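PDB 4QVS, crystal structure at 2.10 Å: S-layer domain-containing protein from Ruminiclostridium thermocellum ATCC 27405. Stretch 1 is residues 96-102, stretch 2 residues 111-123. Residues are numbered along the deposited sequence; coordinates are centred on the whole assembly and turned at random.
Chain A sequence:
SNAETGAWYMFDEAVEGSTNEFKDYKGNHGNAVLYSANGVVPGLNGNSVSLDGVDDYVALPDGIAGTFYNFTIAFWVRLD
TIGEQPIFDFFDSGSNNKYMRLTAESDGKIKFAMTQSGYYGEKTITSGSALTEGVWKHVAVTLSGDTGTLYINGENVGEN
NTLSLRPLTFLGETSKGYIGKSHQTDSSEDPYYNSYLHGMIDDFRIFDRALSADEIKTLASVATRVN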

ATOM      1  N   ASN A  96      21.311  12.809 -20.218  1.00 56.02           N
ATOM      2  CA  ASN A  96      20.355  13.070 -19.181  1.00 57.46           C
ATOM      3  C   ASN A  96      19.146  12.114 -19.255  1.00 54.41           C
ATOM      4  O   ASN A  96      18.203  12.315 -18.512  1.00 55.11           O
ATOM      5  N   ASN A  97      19.182  11.127 -20.168  1.00 52.48           N
ATOM      6  CA  ASN A  97      18.032  10.249 -20.467  1.00 59.30           C
ATOM      7  C   ASN A  97      18.277   8.746 -20.252  1.00 50.86           C
ATOM      8  O   ASN A  97      17.526   7.907 -20.735  1.00 50.14           O
ATOM      9  N   LYS A  98      19.337   8.449 -19.496  1.00 52.71           N
ATOM     10  CA  LYS A  98      19.805   7.121 -19.180  1.00 51.81           C
ATOM     11  C   LYS A  98      20.023   7.114 -17.667  1.00 53.44           C
ATOM     12  O   LYS A  98      21.016   7.657 -17.157  1.00 46.28           O
ATOM     13  N   TYR A  99      19.096   6.507 -16.944  1.00 43.58           N
ATOM     14  CA  TYR A  99      19.162   6.578 -15.493  1.00 46.13           C
ATOM     15  C   TYR A  99      18.208   5.603 -14.832  1.00 43.38           C
ATOM     16  O   TYR A  99      17.378   5.004 -15.519  1.00 42.90           O
HETATM   17  N   MSE A 100      18.347   5.471 -13.506  1.00 48.47           N
HETATM   18  CA  MSE A 100      17.395   4.700 -12.701  1.00 49.08           C
HETATM   19  C   MSE A 100      17.238   5.540 -11.466  1.00 50.74           C
HETATM   20  O   MSE A 100      18.197   6.107 -10.962  1.00 49.71           O
ATOM     21  N   ARG A 101      15.993   5.682 -11.021  1.00 47.15           N
ATOM     22  CA  ARG A 101      15.647   6.583  -9.959  1.00 45.89           C
ATOM     23  C   ARG A 101      14.485   6.057  -9.069  1.00 42.40           C
ATOM     24  O   ARG A 101      13.474   5.609  -9.587  1.00 49.19           O
ATOM     25  N   LEU A 102      14.623   6.152  -7.760  1.00 44.18           N
ATOM     26  CA  LEU A 102      13.550   5.671  -6.857  1.00 47.04           C
ATOM     27  C   LEU A 102      12.930   6.939  -6.354  1.00 49.21           C
ATOM     28  O   LEU A 102      13.648   7.850  -5.951  1.00 51.92           O
ATOM     29  N   LYS A 111       8.064   4.665  -6.209  1.00 56.09           N
ATOM     30  CA  LYS A 111       8.203   4.199  -7.572  1.00 53.07           C
ATOM     31  C   LYS A 111       9.657   4.083  -7.954  1.00 49.28           C
ATOM     32  O   LYS A 111      10.482   4.940  -7.642  1.00 51.19           O
ATOM     33  N   PHE A 112       9.948   3.021  -8.670  1.00 50.00           N
ATOM     34  CA  PHE A 112      11.260   2.806  -9.169  1.00 50.01           C
ATOM     35  C   PHE A 112      11.113   2.845 -10.668  1.00 52.11           C
ATOM     36  O   PHE A 112      10.181   2.310 -11.214  1.00 49.89           O
ATOM     37  N   ALA A 113      12.030   3.531 -11.309  1.00 43.67           N
ATOM     38  CA  ALA A 113      12.024   3.725 -12.769  1.00 47.58           C
ATOM     39  C   ALA A 113      13.414   3.537 -13.325  1.00 44.40           C
ATOM     40  O   ALA A 113      14.381   3.907 -12.671  1.00 46.11           O
HETATM   41  N   MSE A 114      13.493   2.906 -14.496  1.00 49.76           N
HETATM   42  CA  MSE A 114      14.728   2.710 -15.243  1.00 47.74           C
HETATM   43  C   MSE A 114      14.373   3.133 -16.619  1.00 58.27           C
HETATM   44  O   MSE A 114      13.264   2.810 -17.097  1.00 52.70           O
ATOM     45  N   THR A 115      15.281   3.871 -17.266  1.00 51.19           N
ATOM     46  CA  THR A 115      15.061   4.291 -18.634  1.00 49.83           C
ATOM     47  C   THR A 115      16.373   4.479 -19.357  1.00 50.23           C
ATOM     48  O   THR A 115      17.454   4.765 -18.787  1.00 47.48           O
ATOM     49  N   GLN A 116      16.224   4.282 -20.645  1.00 55.14           N
ATOM     50  CA  GLN A 116      17.255   4.430 -21.609  1.00 60.71           C
ATOM     51  C   GLN A 116      16.759   5.480 -22.640  1.00 63.41           C
ATOM     52  O   GLN A 116      17.492   5.825 -23.537  1.00 59.86           O
ATOM     53  N   SER A 117      15.541   6.013 -22.504  1.00 58.78           N
ATOM     54  CA  SER A 117      15.060   6.988 -23.478  1.00 57.81           C
ATOM     55  C   SER A 117      14.375   8.158 -22.815  1.00 51.23           C
ATOM     56  O   SER A 117      13.323   8.622 -23.257  1.00 54.71           O
ATOM     57  N   GLY A 118      14.976   8.649 -21.742  1.00 51.76           N
ATOM     58  CA  GLY A 118      14.442   9.792 -21.024  1.00 48.28           C
ATOM     59  C   GLY A 118      13.179   9.495 -20.216  1.00 53.73           C
ATOM     60  O   GLY A 118      12.727   8.334 -20.073  1.00 52.52           O
ATOM     61  N   TYR A 119      12.623  10.586 -19.706  1.00 50.59           N
ATOM     62  CA  TYR A 119      11.459  10.567 -18.843  1.00 55.38           C
ATOM     63  C   TYR A 119      10.272   9.818 -19.431  1.00 56.65           C
ATOM     64  O   TYR A 119       9.630   9.067 -18.725  1.00 54.16           O
ATOM     65  N   TYR A 120      10.013   9.985 -20.719  1.00 56.82           N
ATOM     66  CA  TYR A 120       8.846   9.362 -21.326  1.00 58.00           C
ATOM     67  C   TYR A 120       9.039   7.924 -21.621  1.00 56.94           C
ATOM     68  O   TYR A 120       8.118   7.288 -22.089  1.00 59.32           O
ATOM     69  N   GLY A 121      10.228   7.396 -21.386  1.00 54.77           N
ATOM     70  CA  GLY A 121      10.449   5.992 -21.652  1.00 54.71           C
ATOM     71  C   GLY A 121      10.629   5.210 -20.372  1.00 48.51           C
ATOM     72  O   GLY A 121      11.018   4.079 -20.395  1.00 48.83           O
ATOM     73  N   GLU A 122      10.376   5.816 -19.249  1.00 48.69           N
ATOM     74  CA  GLU A 122      10.561   5.081 -18.001  1.00 55.62           C
ATOM     75  C   GLU A 122       9.769   3.784 -17.917  1.00 52.81           C
ATOM     76  O   GLU A 122       8.613   3.732 -18.294  1.00 51.37           O
ATOM     77  N   LYS A 123      10.453   2.729 -17.502  1.00 60.64           N
ATOM     78  CA  LYS A 123       9.835   1.435 -17.190  1.00 65.10           C
ATOM     79  C   LYS A 123       9.838   1.487 -15.679  1.00 60.37           C
ATOM     80  O   LYS A 123      10.889   1.705 -15.072  1.00 58.69           O
TER

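Strands 99-102 and 111-115 run antiparallel, and their side chains alternate between the two faces of the sheet. Met100, Leu102, Phe112 and Met114 share one face and form the apolar centre of the contact. Both methionines are selenomethionines. Met100 has chi1 at 83° (p), with chi2 and chi3 both t. This extended chain brings Met100 SE to 3.7 Å from Met114 CE. Met114 is m, t, p, so its terminal methyl folds round to meet the selenium. Phe112 is t at chi1, and its CZ lies 4.0 Å from Met100 CG. Leu102 (t, p) places CD1 3.8 Å from Phe112 CB. All four residues are buried.

Tyr99, Arg101, Ala113 and Thr115 occupy the opposite face. Tyr99 takes chi1 p with chi2 at 87°, and the end of its side chain comes nearer to the second stretch. Thr115, with chi1 t, sets its methyl over one face of this ring. Thr115 CG2 is 3.5 Å from the centroid of the Tyr99 ring and 19° off the normal, a CH-pi contact. The same rotamer lets Thr115 OG1 donate to Gly118 O at 2.8 Å and accept from Ser117 N at 2.9 Å. Thr115 thus holds the following turn while its methyl packs on the tyrosine. The small Ala113 side chain lies on this face too.

Polar groups gather at the far end of the tyrosine. Tyr99 OH donates to Glu122 OE2 at 2.6 Å, near the plane of the Tyr99 ring. Glu122 is m, t at chi1 and chi2, and its carboxylate end comes nearer the first stretch. Arg101 (t, t, p, chi4 167°) also brings its end nearer the second stretch. Arg101 NH2 forms a salt bridge with Glu122 OE2 at 2.9 Å. One carboxylate oxygen therefore serves both partners. Water 1 adds a second link: it accepts from Arg101 NE at 2.7 Å and donates to Glu122 OE2 at 2.9 Å. Tyr119, chi1 t, borders this cluster. Tyr119 CD1 is 3.7 Å from Arg101 NH2, which lies at the edge of that ring.

The turn closes the outer end. Gly118 N donates to Asn97 O at 2.8 Å. Gly118 has positive phi, which favours glycine, and an ideal CB there would lie a tight 3.4 Å from Asn97 CB. Lys98 (m, t, t, p) touches Gln116 loosely, with Lys98 CE 4.4 Å from Gln116 CG. Tyr120 and Lys123 make no contact with the first stretch.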

ATOM      1  CB  ASN A  96      19.862  14.517 -19.325  1.00 53.12           C
ATOM      2  CG  ASN A  96      19.048  14.725 -20.594  1.00 56.56           C
ATOM      3  OD1 ASN A  96      18.842  13.784 -21.352  1.00 60.54           O
ATOM      4  ND2 ASN A  96      18.598  15.961 -20.841  1.00 62.89           N
ATOM      5  CB  ASN A  97      17.547  10.548 -21.909  1.00 62.66           C
ATOM      6  CG  ASN A  97      18.589  10.198 -22.974  1.00 63.87           C
ATOM      7  OD1 ASN A  97      19.799  10.185 -22.733  1.00 62.38           O
ATOM      8  ND2 ASN A  97      18.114   9.908 -24.146  1.00 64.44           N
ATOM      9  CB  LYS A  98      21.113   6.815 -19.893  1.00 53.95           C
ATOM     10  CG  LYS A  98      20.977   6.469 -21.370  1.00 64.08           C
ATOM     11  CD  LYS A  98      22.292   5.878 -21.894  1.00 71.09           C
ATOM     12  CE  LYS A  98      22.246   5.534 -23.371  1.00 79.83           C
ATOM     13  NZ  LYS A  98      22.103   6.736 -24.233  1.00 87.64           N
ATOM     14  CB  TYR A  99      18.753   7.996 -15.033  1.00 45.78           C
ATOM     15  CG  TYR A  99      17.321   8.459 -15.384  1.00 45.52           C
ATOM     16  CD1 TYR A  99      16.226   8.166 -14.544  1.00 51.15           C
ATOM     17  CD2 TYR A  99      17.079   9.237 -16.511  1.00 47.49           C
ATOM     18  CE1 TYR A  99      14.945   8.596 -14.856  1.00 47.65           C
ATOM     19  CE2 TYR A  99      15.820   9.683 -16.834  1.00 45.14           C
ATOM     20  CZ  TYR A  99      14.752   9.363 -16.003  1.00 53.91           C
ATOM     21  OH  TYR A  99      13.521   9.827 -16.337  1.00 49.91           O
HETATM   22  CB  MSE A 100      17.728   3.223 -12.595  1.00 54.44           C
HETATM   23  CG  MSE A 100      18.746   2.919 -11.519  1.00 59.43           C
HETATM   24 SE   MSE A 100      19.531   1.158 -11.881  0.80 58.46          SE
HETATM   25  CE  MSE A 100      20.396   1.432 -10.192  1.00 53.47           C
ATOM     26  CB  ARG A 101      15.184   7.821 -10.664  1.00 41.98           C
ATOM     27  CG  ARG A 101      14.842   9.000  -9.799  1.00 47.40           C
ATOM     28  CD  ARG A 101      14.722  10.246 -10.666  1.00 52.33           C
ATOM     29  NE  ARG A 101      13.650  10.156 -11.680  1.00 50.15           N
ATOM     30  CZ  ARG A 101      13.188  11.196 -12.371  1.00 47.97           C
ATOM     31  NH1 ARG A 101      13.700  12.399 -12.192  1.00 51.18           N
ATOM     32  NH2 ARG A 101      12.203  11.039 -13.266  1.00 57.85           N
ATOM     33  CB  LEU A 102      14.058   4.842  -5.682  1.00 47.95           C
ATOM     34  CG  LEU A 102      12.966   4.350  -4.693  1.00 49.40           C
ATOM     35  CD1 LEU A 102      12.139   3.241  -5.284  1.00 46.38           C
ATOM     36  CD2 LEU A 102      13.614   3.853  -3.424  1.00 53.17           C
ATOM     37  CB  LYS A 111       7.565   5.179  -8.542  1.00 52.76           C
ATOM     38  CG  LYS A 111       7.611   4.714  -9.990  1.00 53.81           C
ATOM     39  CD  LYS A 111       6.744   5.584 -10.874  1.00 56.32           C
ATOM     40  CE  LYS A 111       7.426   6.933 -11.091  1.00 55.49           C
ATOM     41  NZ  LYS A 111       6.489   7.964 -11.608  1.00 53.47           N
ATOM     42  CB  PHE A 112      11.811   1.484  -8.675  1.00 51.29           C
ATOM     43  CG  PHE A 112      13.135   1.177  -9.205  1.00 48.03           C
ATOM     44  CD1 PHE A 112      14.223   1.984  -8.866  1.00 49.49           C
ATOM     45  CD2 PHE A 112      13.318   0.124 -10.059  1.00 49.24           C
ATOM     46  CE1 PHE A 112      15.482   1.732  -9.380  1.00 49.92           C
ATOM     47  CE2 PHE A 112      14.583  -0.136 -10.587  1.00 54.16           C
ATOM     48  CZ  PHE A 112      15.667   0.677 -10.244  1.00 50.29           C
ATOM     49  CB  ALA A 113      11.545   5.113 -13.121  1.00 49.21           C
HETATM   50  CB  MSE A 114      15.146   1.252 -15.395  1.00 53.79           C
HETATM   51  CG  MSE A 114      15.305   0.529 -14.047  1.00 61.15           C
HETATM   52 SE   MSE A 114      16.457  -1.055 -14.171  0.78 62.22          SE
HETATM   53  CE  MSE A 114      18.055  -0.232 -14.962  1.00 72.80           C
ATOM     54  CB  THR A 115      14.250   5.598 -18.769  1.00 51.88           C
ATOM     55  OG1 THR A 115      13.916   5.836 -20.136  1.00 49.74           O
ATOM     56  CG2 THR A 115      15.013   6.770 -18.293  1.00 52.24           C
ATOM     57  CB  GLN A 116      17.479   3.060 -22.254  1.00 68.94           C
ATOM     58  CG  GLN A 116      18.861   2.843 -22.838  1.00 83.00           C
ATOM     59  CD  GLN A 116      19.074   1.416 -23.334  1.00 82.13           C
ATOM     60  OE1 GLN A 116      19.889   0.669 -22.775  1.00 70.66           O
ATOM     61  NE2 GLN A 116      18.315   1.021 -24.358  1.00 76.75           N
ATOM     62  CB  SER A 117      14.147   6.315 -24.487  1.00 62.34           C
ATOM     63  OG  SER A 117      12.980   5.858 -23.845  1.00 66.96           O
ATOM     64  CB  TYR A 119      11.076  12.000 -18.421  1.00 50.77           C
ATOM     65  CG  TYR A 119       9.850  12.070 -17.512  1.00 52.95           C
ATOM     66  CD1 TYR A 119       9.926  11.676 -16.168  1.00 52.72           C
ATOM     67  CD2 TYR A 119       8.620  12.545 -17.991  1.00 47.56           C
ATOM     68  CE1 TYR A 119       8.822  11.729 -15.344  1.00 54.01           C
ATOM     69  CE2 TYR A 119       7.506  12.617 -17.170  1.00 54.57           C
ATOM     70  CZ  TYR A 119       7.609  12.195 -15.854  1.00 56.60           C
ATOM     71  OH  TYR A 119       6.521  12.258 -15.047  1.00 60.38           O
ATOM     72  CB  TYR A 120       8.415  10.084 -22.608  1.00 58.57           C
ATOM     73  CG  TYR A 120       8.081  11.506 -22.321  1.00 58.81           C
ATOM     74  CD1 TYR A 120       6.938  11.837 -21.592  1.00 57.70           C
ATOM     75  CD2 TYR A 120       8.918  12.544 -22.747  1.00 58.15           C
ATOM     76  CE1 TYR A 120       6.642  13.160 -21.286  1.00 57.63           C
ATOM     77  CE2 TYR A 120       8.626  13.872 -22.454  1.00 52.44           C
ATOM     78  CZ  TYR A 120       7.502  14.182 -21.720  1.00 58.53           C
ATOM     79  OH  TYR A 120       7.215  15.515 -21.444  1.00 55.22           O
ATOM     80  CB  GLU A 122      10.184   5.953 -16.830  1.00 56.55           C
ATOM     81  CG  GLU A 122      11.209   7.028 -16.536  1.00 57.74           C
ATOM     82  CD  GLU A 122      10.832   7.838 -15.304  1.00 60.52           C
ATOM     83  OE1 GLU A 122       9.777   7.564 -14.721  1.00 53.11           O
ATOM     84  OE2 GLU A 122      11.582   8.756 -14.913  1.00 55.70           O
ATOM     85  CB  LYS A 123      10.654   0.224 -17.649  1.00 69.29           C
ATOM     86  CG  LYS A 123      11.022   0.158 -19.111  1.00 73.99           C
ATOM     87  CD  LYS A 123       9.813   0.285 -20.002  1.00 79.29           C
ATOM     88  CE  LYS A 123      10.251   0.410 -21.448  1.00 87.72           C
ATOM     89  NZ  LYS A 123       9.104   0.907 -22.247  1.00 91.33           N
TER
HETATM   90  O   HOH W   1      11.640   8.326 -11.997  1.00 55.01           O